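NtrC family transcriptional regulator (Clostridium acetobutylicum ATCC 824, PDB 2Q5C) probably regulates transcription as an ATP-binding, sequence-specific DNA-binding activator, of which this chain is the N-terminal domain of the propionate catabolism activator (PrpR) type. Local coordinates at residues Leu5-Ile10 with Asn182-Arg187; Leu19-Ala24 with Pro31-Ala36; Leu25-Ile30 with Arg175-Ala180; Asp63-Lys66 with Pro72-Ser75. One frame throughout, in Å; residues are numbered along the deposited sequence. Where two conformers were deposited one is given.

Contact 1: Leu5-Ile10 with Asn182-Arg187; sequences LKIALI and NLIEVR
No flat group takes part where Leu5 and Ile7 meet Ile184: there are no ring faces or edges here, and the contact is made by branched aliphatic chains alone. Ile184 projects from helix 170-187 and splits its two arms between Leu5 and Ile7. Its CG2 methyl, which lies anti to the backbone N (CG1 standing at chi1 -67°), comes to 3.8 Å from Leu5 CD2, and the two side chains run alongside each other in opposite directions. The longer arm goes to Ile7: Ile184 CD1 settles over the CG1-CD1 bond, 4.1 Å from Ile7 CG1 and equally far from Ile7 CD1. Leu5 offers one branch of its fork, since its chi2 of 177° carries CD1 onward from the backbone and leaves CD2 for the isoleucine. The distances are those of ordinary van der Waals packing, and Ile7 and Ile184 are buried. Ile184 also touches Ala54 on the neighbouring strand, while Ile7 packs on Phe20 and Phe29, which widens the apolar patch. On the strand side, backbone bonds from Leu5 and Ile7 to Ile30 fix the two residues in the sheet. This is the helix-on-sheet packing of an alpha/beta sandwich: helix 170-187, which follows the last strand of the second sheet, returns to pack on the first, four-stranded parallel sheet of order 2-1-3-4.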
loop_
_atom_site.group_PDB
_atom_site.type_symbol
_atom_site.label_atom_id
_atom_site.label_comp_id
_atom_site.label_asym_id
_atom_site.label_seq_id
_atom_site.Cartn_x
_atom_site.Cartn_y
_atom_site.Cartn_z
ATOM N N LEU A 5 5.070 22.503 -9.909
ATOM C CA LEU A 5 5.203 21.048 -9.843
ATOM C C LEU A 5 3.869 20.404 -9.533
ATOM O O LEU A 5 3.080 20.936 -8.766
ATOM C CB LEU A 5 6.233 20.653 -8.791
ATOM C CG LEU A 5 7.651 21.206 -9.026
ATOM C CD1 LEU A 5 8.610 20.819 -7.894
ATOM C CD2 LEU A 5 8.184 20.770 -10.382
ATOM N N LYS A 6 3.665 19.240 -10.129
ATOM C CA LYS A 6 2.418 18.481 -9.960
ATOM C C LYS A 6 2.753 17.058 -9.584
ATOM O O LYS A 6 3.542 16.395 -10.272
ATOM C CB LYS A 6 1.626 18.480 -11.252
ATOM C CG LYS A 6 1.255 19.894 -11.750
ATOM C CD LYS A 6 0.459 19.855 -13.048
ATOM C CE LYS A 6 -0.886 19.169 -12.903
ATOM N NZ LYS A 6 -1.617 19.207 -14.213
ATOM N N ILE A 7 2.208 16.593 -8.462
ATOM C CA ILE A 7 2.457 15.228 -8.004
ATOM C C ILE A 7 1.145 14.554 -7.714
ATOM O O ILE A 7 0.295 15.104 -6.977
ATOM C CB ILE A 7 3.360 15.180 -6.751
ATOM C CG1 ILE A 7 4.642 15.985 -6.966
ATOM C CG2 ILE A 7 3.671 13.716 -6.348
ATOM C CD1 ILE A 7 5.540 16.008 -5.739
ATOM N N ALA A 8 0.981 13.363 -8.274
ATOM C CA ALA A 8 -0.202 12.535 -8.027
ATOM C C ALA A 8 0.057 11.489 -6.975
ATOM O O ALA A 8 1.055 10.791 -7.033
ATOM C CB ALA A 8 -0.675 11.845 -9.280
ATOM N N LEU A 9 -0.865 11.356 -6.026
ATOM C CA LEU A 9 -0.889 10.233 -5.085
ATOM C C LEU A 9 -2.019 9.331 -5.483
ATOM O O LEU A 9 -3.155 9.791 -5.599
ATOM C CB LEU A 9 -1.082 10.734 -3.635
ATOM C CG LEU A 9 -1.342 9.588 -2.640
ATOM C CD1 LEU A 9 -0.091 8.764 -2.438
ATOM C CD2 LEU A 9 -1.744 10.198 -1.301
ATOM N N ILE A 10 -1.734 8.042 -5.699
ATOM C CA ILE A 10 -2.758 7.068 -6.083
ATOM C C ILE A 10 -2.766 6.024 -4.972
ATOM O O ILE A 10 -1.747 5.365 -4.723
ATOM C CB ILE A 10 -2.476 6.422 -7.457
ATOM C CG1 ILE A 10 -2.330 7.533 -8.505
ATOM C CG2 ILE A 10 -3.617 5.435 -7.792
ATOM C CD1 ILE A 10 -1.979 7.032 -9.933
ATOM N N ASN A 182 13.024 15.367 -5.052
ATOM C CA ASN A 182 14.430 15.213 -5.453
ATOM C C ASN A 182 14.558 14.625 -6.849
ATOM O O ASN A 182 15.390 15.083 -7.658
ATOM C CB ASN A 182 15.182 14.341 -4.441
ATOM C CG ASN A 182 15.393 15.035 -3.113
ATOM O OD1 ASN A 182 15.231 16.250 -2.996
ATOM N ND2 ASN A 182 15.771 14.259 -2.092
ATOM N N LEU A 183 13.737 13.636 -7.163
ATOM C CA LEU A 183 13.763 12.973 -8.457
ATOM C C LEU A 183 13.350 13.927 -9.563
ATOM O O LEU A 183 13.932 13.904 -10.663
ATOM C CB LEU A 183 12.822 11.767 -8.470
ATOM C CG LEU A 183 13.298 10.322 -8.582
ATOM C CD1 LEU A 183 14.733 10.107 -8.056
ATOM C CD2 LEU A 183 12.302 9.367 -7.912
ATOM N N ILE A 184 12.345 14.758 -9.285
ATOM C CA ILE A 184 11.882 15.734 -10.271
ATOM C C ILE A 184 13.008 16.709 -10.592
ATOM O O ILE A 184 13.275 16.985 -11.769
ATOM C CB ILE A 184 10.608 16.471 -9.804
ATOM C CG1 ILE A 184 9.435 15.499 -9.731
ATOM C CG2 ILE A 184 10.248 17.629 -10.768
ATOM C CD1 ILE A 184 8.272 16.004 -8.817
ATOM N N GLU A 185 13.674 17.202 -9.553
ATOM C CA GLU A 185 14.781 18.141 -9.723
ATOM C C GLU A 185 15.899 17.533 -10.566
ATOM O O GLU A 185 16.458 18.213 -11.438
ATOM C CB GLU A 185 15.316 18.612 -8.366
ATOM C CG GLU A 185 16.589 19.471 -8.455
ATOM C CD GLU A 185 16.921 20.178 -7.148
ATOM O OE1 GLU A 185 18.035 19.959 -6.614
ATOM O OE2 GLU A 185 16.069 20.953 -6.647
ATOM N N VAL A 186 16.213 16.266 -10.315
ATOM C CA VAL A 186 17.265 15.568 -11.050
ATOM C C VAL A 186 16.876 15.410 -12.518
ATOM O O VAL A 186 17.680 15.703 -13.411
ATOM C CB VAL A 186 17.599 14.193 -10.409
ATOM C CG1 VAL A 186 18.383 13.299 -11.376
ATOM C CG2 VAL A 186 18.382 14.393 -9.118
ATOM N N ARG A 187 15.641 14.973 -12.759
ATOM C CA ARG A 187 15.125 14.814 -14.121
ATOM C C ARG A 187 15.138 16.132 -14.916
ATOM O O ARG A 187 15.428 16.129 -16.120
ATOM C CB ARG A 187 13.721 14.190 -14.098
ATOM C CG ARG A 187 13.265 13.578 -15.418
ATOM C CD ARG A 187 12.205 12.498 -15.181
ATOM N NE ARG A 187 11.593 12.005 -16.419
ATOM C CZ ARG A 187 10.432 12.430 -16.919
ATOM N NH1 ARG A 187 9.724 13.367 -16.293
ATOM N NH2 ARG A 187 9.973 11.915 -18.054
#

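Contact 2: Leu19-Ala24 with Pro31-Ala36. With SO4 (sulfate ion), chain F; SO4 (sulfate ion), chain D.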
loop_
_atom_site.group_PDB
_atom_site.type_symbol
_atom_site.label_atom_id
_atom_site.label_comp_id
_atom_site.label_asym_id
_atom_site.label_seq_id
_atom_site.Cartn_x
_atom_site.Cartn_y
_atom_site.Cartn_z
ATOM N N LEU A 19 -4.498 13.753 3.783
ATOM C CA LEU A 19 -3.300 14.440 4.230
ATOM C C LEU A 19 -2.513 15.089 3.059
ATOM O O LEU A 19 -1.914 16.154 3.196
ATOM C CB LEU A 19 -2.401 13.449 4.974
ATOM C CG LEU A 19 -1.025 13.944 5.422
ATOM C CD1 LEU A 19 -1.151 15.141 6.407
ATOM C CD2 LEU A 19 -0.276 12.797 6.079
ATOM N N PHE A 20 -2.514 14.407 1.913
ATOM C CA PHE A 20 -1.616 14.793 0.832
ATOM C C PHE A 20 -1.776 16.268 0.391
ATOM O O PHE A 20 -0.778 16.969 0.233
ATOM C CB PHE A 20 -1.807 13.789 -0.311
ATOM C CG PHE A 20 -0.849 13.934 -1.480
ATOM C CD1 PHE A 20 0.497 13.631 -1.322
ATOM C CD2 PHE A 20 -1.305 14.285 -2.754
ATOM C CE1 PHE A 20 1.381 13.731 -2.408
ATOM C CE2 PHE A 20 -0.412 14.369 -3.844
ATOM C CZ PHE A 20 0.904 14.082 -3.651
ATOM N N PRO A 21 -3.016 16.760 0.181
ATOM C CA PRO A 21 -3.122 18.174 -0.193
ATOM C C PRO A 21 -2.630 19.152 0.867
ATOM O O PRO A 21 -2.247 20.273 0.529
ATOM C CB PRO A 21 -4.629 18.392 -0.430
ATOM C CG PRO A 21 -5.231 17.075 -0.455
ATOM C CD PRO A 21 -4.316 16.067 0.140
ATOM N N LYS A 22 -2.660 18.741 2.136
ATOM C CA LYS A 22 -2.127 19.590 3.203
ATOM C C LYS A 22 -0.632 19.678 3.098
ATOM O O LYS A 22 -0.048 20.766 3.246
ATOM C CB LYS A 22 -2.535 19.086 4.587
ATOM C CG LYS A 22 -4.033 18.993 4.753
ATOM C CD LYS A 22 -4.374 18.309 6.069
ATOM C CE LYS A 22 -5.855 17.978 6.136
ATOM N NZ LYS A 22 -6.185 17.323 7.424
ATOM N N LEU A 23 0.001 18.546 2.790
ATOM C CA LEU A 23 1.449 18.556 2.606
ATOM C C LEU A 23 1.848 19.314 1.354
ATOM O O LEU A 23 2.906 19.945 1.310
ATOM C CB LEU A 23 2.020 17.144 2.610
ATOM C CG LEU A 23 1.735 16.302 3.861
ATOM C CD1 LEU A 23 2.316 14.909 3.742
ATOM C CD2 LEU A 23 2.300 16.996 5.099
ATOM N N ALA A 24 0.990 19.291 0.342
ATOM C CA ALA A 24 1.258 20.044 -0.887
ATOM C C ALA A 24 1.330 21.572 -0.665
ATOM O O ALA A 24 2.098 22.278 -1.310
ATOM C CB ALA A 24 0.234 19.690 -1.946
ATOM N N PRO A 31 -1.340 19.152 -5.783
ATOM C CA PRO A 31 -1.667 17.750 -5.550
ATOM C C PRO A 31 -2.739 17.239 -6.480
ATOM O O PRO A 31 -3.706 17.950 -6.805
ATOM C CB PRO A 31 -2.231 17.768 -4.133
ATOM C CG PRO A 31 -2.935 19.129 -4.035
ATOM C CD PRO A 31 -2.131 20.057 -4.907
ATOM N N ILE A 32 -2.604 15.980 -6.865
ATOM C CA ILE A 32 -3.641 15.234 -7.552
ATOM C C ILE A 32 -3.826 13.987 -6.712
ATOM O O ILE A 32 -2.832 13.363 -6.338
ATOM C CB ILE A 32 -3.233 14.855 -9.002
ATOM C CG1 ILE A 32 -3.062 16.124 -9.859
ATOM C CG2 ILE A 32 -4.296 13.968 -9.624
ATOM C CD1 ILE A 32 -1.668 16.780 -9.822
ATOM N N THR A 33 -5.046 13.629 -6.357
ATOM C CA THR A 33 -5.301 12.369 -5.641
ATOM C C THR A 33 -6.277 11.521 -6.429
ATOM O O THR A 33 -7.227 12.052 -7.028
ATOM C CB THR A 33 -5.834 12.585 -4.220
ATOM O OG1 THR A 33 -7.043 13.346 -4.294
ATOM C CG2 THR A 33 -4.830 13.323 -3.353
ATOM N N LYS A 34 -6.027 10.215 -6.465
ATOM C CA LYS A 34 -6.909 9.275 -7.156
ATOM C C LYS A 34 -7.008 8.023 -6.315
ATOM O O LYS A 34 -6.019 7.549 -5.741
ATOM C CB LYS A 34 -6.380 8.900 -8.555
ATOM C CG LYS A 34 -6.166 10.104 -9.489
ATOM C CD LYS A 34 -7.506 10.691 -9.999
ATOM C CE LYS A 34 -7.259 11.880 -10.921
ATOM N NZ LYS A 34 -8.499 12.701 -11.205
ATOM N N THR A 35 -8.212 7.465 -6.238
ATOM C CA THR A 35 -8.455 6.310 -5.410
ATOM C C THR A 35 -8.436 5.077 -6.286
ATOM O O THR A 35 -9.369 4.855 -7.088
ATOM C CB THR A 35 -9.824 6.456 -4.689
ATOM O OG1 THR A 35 -9.783 7.641 -3.886
ATOM C CG2 THR A 35 -10.117 5.246 -3.799
ATOM N N ALA A 36 -7.370 4.294 -6.165
ATOM C CA ALA A 36 -7.216 3.111 -7.019
ATOM C C ALA A 36 -6.081 2.242 -6.532
ATOM O O ALA A 36 -5.239 2.699 -5.770
ATOM C CB ALA A 36 -6.931 3.552 -8.470
HETATM S S SO4 F . -11.080 9.627 -7.164
HETATM O O1 SO4 F . -10.271 8.656 -7.903
HETATM O O2 SO4 F . -12.445 9.117 -7.030
HETATM O O3 SO4 F . -10.546 9.833 -5.821
HETATM O O4 SO4 F . -11.095 10.891 -7.907
HETATM S S SO4 D . -7.890 13.928 -14.767
HETATM O O1 SO4 D . -8.260 12.509 -14.758
HETATM O O2 SO4 D . -9.033 14.671 -15.299
HETATM O O3 SO4 D . -7.578 14.353 -13.420
HETATM O O4 SO4 D . -6.714 14.129 -15.622
#
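The first beta-alpha-beta unit, strand 6-11 through helix 14-27 to edge strand 30-35, is closed where Phe20, Pro21 and Ala24 pack on Pro31 and Thr33. Helix and strand segments run nearly antiparallel, at 171° and 8.3 Å between axes, as expected where a crossover helix lies on the strand it feeds. Pro31 is the hub. Its CB and CD each lie 3.8 Å from Ala24 CB, so the methyl sits over the pyrrolidine ring, while Pro31 CG meets Pro21 CB at 4.1 Å. The Phe20 ring reaches the strand because its CG is anti to the backbone N (chi1 -174°), leaning out from the helix. One flank of that ring then brings CD2 within 3.7 Å of Thr33 CG2, and CE2 within 3.6 Å of Ile32 O. Beyond, the ring meets that of Phe29 and touches Ile7 and Leu9 of the adjoining inner strand 6-11. At the strand's far end the chemistry turns polar. Lys34 NZ donates to one sulfate, probably from the crystallisation liquor, and the backbone N of Thr35 gives a nearly straight bond to O1 of a second, 2.9 Å long with an N-H...O angle of 174°.

Contact 3: Leu25-Ile30 with Arg175-Ala180; sequences LEKNFI and RAIEEA. With SO4 (sulfate ion), chain G.
Phe29 and Lys27, at the turn that leaves helix 14-27, pack on Ile177 of helix 170-187 in a small apolar contact with a polar fringe. The core of it is one ring against one forked side chain. Ile177 CG2 lies 3.7 Å from Phe29 CE2, and its other arm brings CD1 to 4.1 Å from Phe29 CZ, so both branch ends meet the outer part of the ring; the two side chains cross at about a right angle. Phe29 has CG between its backbone N and carbonyl carbon (chi1 65°), a torsion that turns the ring inward, toward the helix. Asn28, with a positive phi of 52°, is the first residue to leave helical geometry, and the chain then heads into strand 30-35. In this alpha/beta/alpha lobe the two helices lie side by side on the same sheet, and Ile177 also touches Phe20 and Leu23 of the neighbouring helix. Lys27 flanks the contact with its aliphatic part, CG being 4.3 Å from Ile177 CG2. A bend at chi2 swings the rest of its chain aside, and its ammonium NZ gives a hydrogen bond of 3.2 Å to O4 of a sulfate ion, probably from the crystallisation liquor, that is also held by Arg174 NH1.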
loop_
_atom_site.group_PDB
_atom_site.type_symbol
_atom_site.label_atom_id
_atom_site.label_comp_id
_atom_site.label_asym_id
_atom_site.label_seq_id
_atom_site.Cartn_x
_atom_site.Cartn_y
_atom_site.Cartn_z
ATOM N N LEU A 25 0.542 22.084 0.288
ATOM C CA LEU A 25 0.651 23.498 0.677
ATOM C C LEU A 25 2.006 23.836 1.315
ATOM O O LEU A 25 2.607 24.880 1.036
ATOM C CB LEU A 25 -0.450 23.877 1.665
ATOM C CG LEU A 25 -1.911 23.932 1.278
ATOM C CD1 LEU A 25 -2.663 24.495 2.471
ATOM C CD2 LEU A 25 -2.076 24.874 0.093
ATOM N N GLU A 26 2.475 22.923 2.158
ATOM C CA GLU A 26 3.721 23.088 2.887
ATOM C C GLU A 26 4.942 22.984 1.969
ATOM O O GLU A 26 5.985 23.605 2.218
ATOM C CB GLU A 26 3.777 22.036 3.997
ATOM C CG GLU A 26 5.043 22.038 4.816
ATOM C CD GLU A 26 5.090 20.895 5.793
ATOM O OE1 GLU A 26 4.015 20.529 6.332
ATOM O OE2 GLU A 26 6.202 20.381 6.039
ATOM N N LYS A 27 4.814 22.188 0.906
ATOM C CA LYS A 27 5.905 21.961 -0.023
ATOM C C LYS A 27 5.717 22.623 -1.399
ATOM O O LYS A 27 6.533 22.421 -2.308
ATOM C CB LYS A 27 6.173 20.451 -0.152
ATOM C CG LYS A 27 6.383 19.722 1.188
ATOM C CD LYS A 27 7.599 20.213 1.965
ATOM C CE LYS A 27 7.770 19.414 3.271
ATOM N NZ LYS A 27 8.542 20.134 4.341
ATOM N N ASN A 28 4.660 23.422 -1.526
ATOM C CA ASN A 28 4.365 24.188 -2.753
ATOM C C ASN A 28 4.360 23.345 -4.045
ATOM O O ASN A 28 5.110 23.606 -4.978
ATOM C CB ASN A 28 5.279 25.437 -2.868
ATOM C CG ASN A 28 4.795 26.436 -3.942
ATOM O OD1 ASN A 28 3.587 26.619 -4.159
ATOM N ND2 ASN A 28 5.747 27.074 -4.626
ATOM N N PHE A 29 3.528 22.306 -4.088
ATOM C CA PHE A 29 3.254 21.614 -5.353
ATOM C C PHE A 29 1.746 21.429 -5.465
ATOM O O PHE A 29 1.030 21.541 -4.466
ATOM C CB PHE A 29 4.003 20.271 -5.496
ATOM C CG PHE A 29 3.587 19.224 -4.498
ATOM C CD1 PHE A 29 2.501 18.398 -4.768
ATOM C CD2 PHE A 29 4.281 19.069 -3.296
ATOM C CE1 PHE A 29 2.110 17.409 -3.851
ATOM C CE2 PHE A 29 3.898 18.087 -2.365
ATOM C CZ PHE A 29 2.817 17.264 -2.640
ATOM N N ILE A 30 1.263 21.182 -6.677
ATOM C CA ILE A 30 -0.151 20.962 -6.933
ATOM C C ILE A 30 -0.412 19.493 -6.691
ATOM O O ILE A 30 0.198 18.658 -7.349
ATOM C CB ILE A 30 -0.529 21.329 -8.396
ATOM C CG1 ILE A 30 -0.166 22.794 -8.699
ATOM C CG2 ILE A 30 -2.001 21.037 -8.639
ATOM C CD1 ILE A 30 -0.111 23.106 -10.172
ATOM N N ARG A 175 8.325 11.393 3.622
ATOM C CA ARG A 175 9.557 10.871 3.010
ATOM C C ARG A 175 9.379 10.636 1.527
ATOM O O ARG A 175 10.290 10.903 0.729
ATOM C CB ARG A 175 10.018 9.578 3.692
ATOM C CG ARG A 175 10.459 9.759 5.145
ATOM C CD ARG A 175 11.165 8.504 5.643
ATOM N NE ARG A 175 10.243 7.414 5.973
ATOM C CZ ARG A 175 9.868 7.092 7.211
ATOM N NH1 ARG A 175 10.340 7.781 8.253
ATOM N NH2 ARG A 175 9.030 6.076 7.412
ATOM N N ALA A 176 8.217 10.117 1.127
ATOM C CA ALA A 176 7.970 9.868 -0.297
ATOM C C ALA A 176 7.905 11.170 -1.085
ATOM O O ALA A 176 8.380 11.248 -2.226
ATOM C CB ALA A 176 6.686 9.034 -0.483
ATOM N N ILE A 177 7.323 12.202 -0.488
ATOM C CA ILE A 177 7.269 13.510 -1.144
ATOM C C ILE A 177 8.666 14.059 -1.327
ATOM O O ILE A 177 8.982 14.542 -2.419
ATOM C CB ILE A 177 6.359 14.491 -0.375
ATOM C CG1 ILE A 177 4.899 14.055 -0.539
ATOM C CG2 ILE A 177 6.558 15.938 -0.853
ATOM C CD1 ILE A 177 3.948 14.756 0.421
ATOM N N GLU A 178 9.487 13.970 -0.280
ATOM C CA GLU A 178 10.887 14.403 -0.393
ATOM C C GLU A 178 11.585 13.671 -1.527
ATOM O O GLU A 178 12.283 14.291 -2.340
ATOM C CB GLU A 178 11.631 14.214 0.934
ATOM C CG GLU A 178 12.991 14.982 0.986
ATOM C CD GLU A 178 13.911 14.572 2.146
ATOM O OE1 GLU A 178 13.536 13.712 2.995
ATOM O OE2 GLU A 178 15.052 15.114 2.193
ATOM N N GLU A 179 11.409 12.356 -1.610
ATOM C CA GLU A 179 12.037 11.576 -2.666
ATOM C C GLU A 179 11.552 12.034 -4.038
ATOM O O GLU A 179 12.343 12.211 -4.973
ATOM C CB GLU A 179 11.743 10.098 -2.461
ATOM C CG GLU A 179 12.426 9.196 -3.439
ATOM C CD GLU A 179 12.100 7.743 -3.183
ATOM O OE1 GLU A 179 11.662 7.401 -2.051
ATOM O OE2 GLU A 179 12.264 6.947 -4.124
ATOM N N ALA A 180 10.254 12.273 -4.175
ATOM C CA ALA A 180 9.687 12.695 -5.447
ATOM C C ALA A 180 10.254 14.030 -5.845
ATOM O O ALA A 180 10.623 14.213 -7.018
ATOM C CB ALA A 180 8.114 12.803 -5.309
HETATM S S SO4 G . 9.441 16.863 6.225
HETATM O O1 SO4 G . 10.099 15.560 6.298
HETATM O O2 SO4 G . 8.284 16.818 5.333
HETATM O O3 SO4 G . 9.022 17.232 7.577
HETATM O O4 SO4 G . 10.375 17.864 5.703
#

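Contact 4: Asp63-Lys66 with Pro72-Ser75. With SO4 (sulfate ion), chain E.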
loop_
_atom_site.group_PDB
_atom_site.type_symbol
_atom_site.label_atom_id
_atom_site.label_comp_id
_atom_site.label_asym_id
_atom_site.label_seq_id
_atom_site.Cartn_x
_atom_site.Cartn_y
_atom_site.Cartn_z
ATOM N N ASP A 63 4.538 -1.066 -7.944
ATOM C CA ASP A 63 5.166 -1.946 -8.924
ATOM C C ASP A 63 4.403 -1.906 -10.252
ATOM O O ASP A 63 5.004 -1.797 -11.332
ATOM C CB ASP A 63 5.198 -3.363 -8.350
ATOM C CG ASP A 63 6.069 -4.306 -9.148
ATOM O OD1 ASP A 63 7.103 -3.864 -9.690
ATOM O OD2 ASP A 63 5.721 -5.495 -9.202
ATOM N N TYR A 64 3.078 -1.969 -10.190
ATOM C CA TYR A 64 2.239 -1.859 -11.390
ATOM C C TYR A 64 2.439 -0.522 -12.093
ATOM O O TYR A 64 2.513 -0.450 -13.319
ATOM C CB TYR A 64 0.763 -2.074 -11.025
ATOM C CG TYR A 64 0.402 -3.548 -10.924
ATOM C CD1 TYR A 64 0.669 -4.281 -9.781
ATOM C CD2 TYR A 64 -0.183 -4.189 -12.007
ATOM C CE1 TYR A 64 0.379 -5.660 -9.728
ATOM C CE2 TYR A 64 -0.501 -5.542 -11.964
ATOM C CZ TYR A 64 -0.223 -6.249 -10.804
ATOM O OH TYR A 64 -0.516 -7.591 -10.803
ATOM N N ILE A 65 2.540 0.539 -11.301
ATOM C CA ILE A 65 2.747 1.861 -11.889
ATOM C C ILE A 65 4.144 1.997 -12.478
ATOM O O ILE A 65 4.275 2.496 -13.606
ATOM C CB ILE A 65 2.453 2.951 -10.837
ATOM C CG1 ILE A 65 0.953 2.951 -10.563
ATOM C CG2 ILE A 65 2.890 4.353 -11.334
ATOM C CD1 ILE A 65 0.498 3.860 -9.425
ATOM N N LYS A 66 5.169 1.568 -11.757
ATOM C CA LYS A 66 6.526 1.787 -12.242
ATOM C C LYS A 66 6.745 1.097 -13.583
ATOM O O LYS A 66 7.436 1.650 -14.433
ATOM C CB LYS A 66 7.555 1.298 -11.240
ATOM C CG LYS A 66 9.003 1.635 -11.644
ATOM C CD LYS A 66 9.993 1.204 -10.569
ATOM C CE LYS A 66 11.238 2.095 -10.573
ATOM N NZ LYS A 66 10.949 3.436 -9.956
ATOM N N PRO A 72 8.843 9.702 -13.125
ATOM C CA PRO A 72 9.184 9.210 -11.778
ATOM C C PRO A 72 7.992 8.615 -11.011
ATOM O O PRO A 72 6.921 9.239 -10.948
ATOM C CB PRO A 72 9.697 10.450 -11.078
ATOM C CG PRO A 72 10.301 11.280 -12.210
ATOM C CD PRO A 72 9.327 11.084 -13.341
ATOM N N SER A 73 8.190 7.400 -10.510
ATOM C CA SER A 73 7.209 6.632 -9.737
ATOM C C SER A 73 7.885 6.348 -8.405
ATOM O O SER A 73 8.909 5.657 -8.348
ATOM C CB SER A 73 6.853 5.302 -10.427
ATOM O OG SER A 73 5.996 4.484 -9.591
ATOM N N ILE A 74 7.322 6.873 -7.324
ATOM C CA ILE A 74 7.905 6.736 -5.980
ATOM C C ILE A 74 7.018 5.801 -5.186
ATOM O O ILE A 74 5.784 5.908 -5.240
ATOM C CB ILE A 74 8.022 8.107 -5.278
ATOM C CG1 ILE A 74 9.067 8.990 -5.968
ATOM C CG2 ILE A 74 8.345 7.964 -3.802
ATOM C CD1 ILE A 74 8.563 9.640 -7.279
ATOM N N SER A 75 7.644 4.877 -4.469
ATOM C CA SER A 75 6.939 3.917 -3.656
ATOM C C SER A 75 7.016 4.298 -2.187
ATOM O O SER A 75 8.105 4.498 -1.668
ATOM C CB SER A 75 7.574 2.546 -3.832
ATOM O OG SER A 75 6.736 1.622 -3.197
HETATM S S SO4 E . -1.798 -9.325 -13.474
HETATM O O1 SO4 E . -1.525 -10.451 -14.366
HETATM O O2 SO4 E . -2.706 -8.358 -14.088
HETATM O O3 SO4 E . -2.427 -9.888 -12.282
HETATM O O4 SO4 E . -0.535 -8.661 -13.166
HETATM O O HOH W 1 10.734 6.047 -11.305
#
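Van der Waals contact comes first: Ser73 packs against Ile65 and Lys66 in the last turn of helix 59-66. Its hydroxyl, anti to the backbone N (chi1 174°), points at the helix, and OG lies 3.6 Å from the Ile65 CG2 methyl and 3.9 Å from Lys66 CB. Ser73 CB itself comes to 4.0 Å from Lys66 CA, so this small side chain lets strand and helix end approach closely. Ile65 also touches Ile55 and Ser57 of strand 54-58.

Water-mediated bonding supplies the polar link. Lys66 runs out almost fully extended and then turns at its last torsion (chi4 75°), which brings NZ round over the strand. There one water accepts from Lys66 NZ at 2.9 Å and from the backbone N of Ser73 at 3.0 Å, joining the end of the lysine to the first residue of the strand.

A sulfate ion, probably from the crystallisation liquor, sits by Tyr64, whose OH donates to O4 over 2.6 Å, with that oxygen at the edge of the ring and near its plane. Tyr64 OH is also bonded to Glu128 N, and the sulfate to Asp129 N, so the tyrosine reaches residues that follow a strand of the second sheet. Taken together, this is the exit of a beta-alpha-beta crossover, strand 54-58 to helix 59-66 to edge strand 73-76, in a parallel alpha/beta lobe.

How the contacts relate
All four contacts belong to the first of the two parallel sheets and its helices. Contacts 1 and 3 both use helix 170-187, which packs on the sheet beside helix 14-27; they are chiefly buried and aliphatic or aromatic, though contact 3 runs out into charge. Contacts 2 and 4 are local, each closing a beta-alpha-beta unit at an opposite edge strand; both are partly buried, but contact 2 relies on prolines and a ring, contact 4 on a serine, a lysine and a water. Contacts 2 and 3 share helix 14-27, and Ile74 of contact 4 packs against Ala180 of contact 3. Contacts 2 and 4 do not touch, about 7 Å separating their nearest atoms.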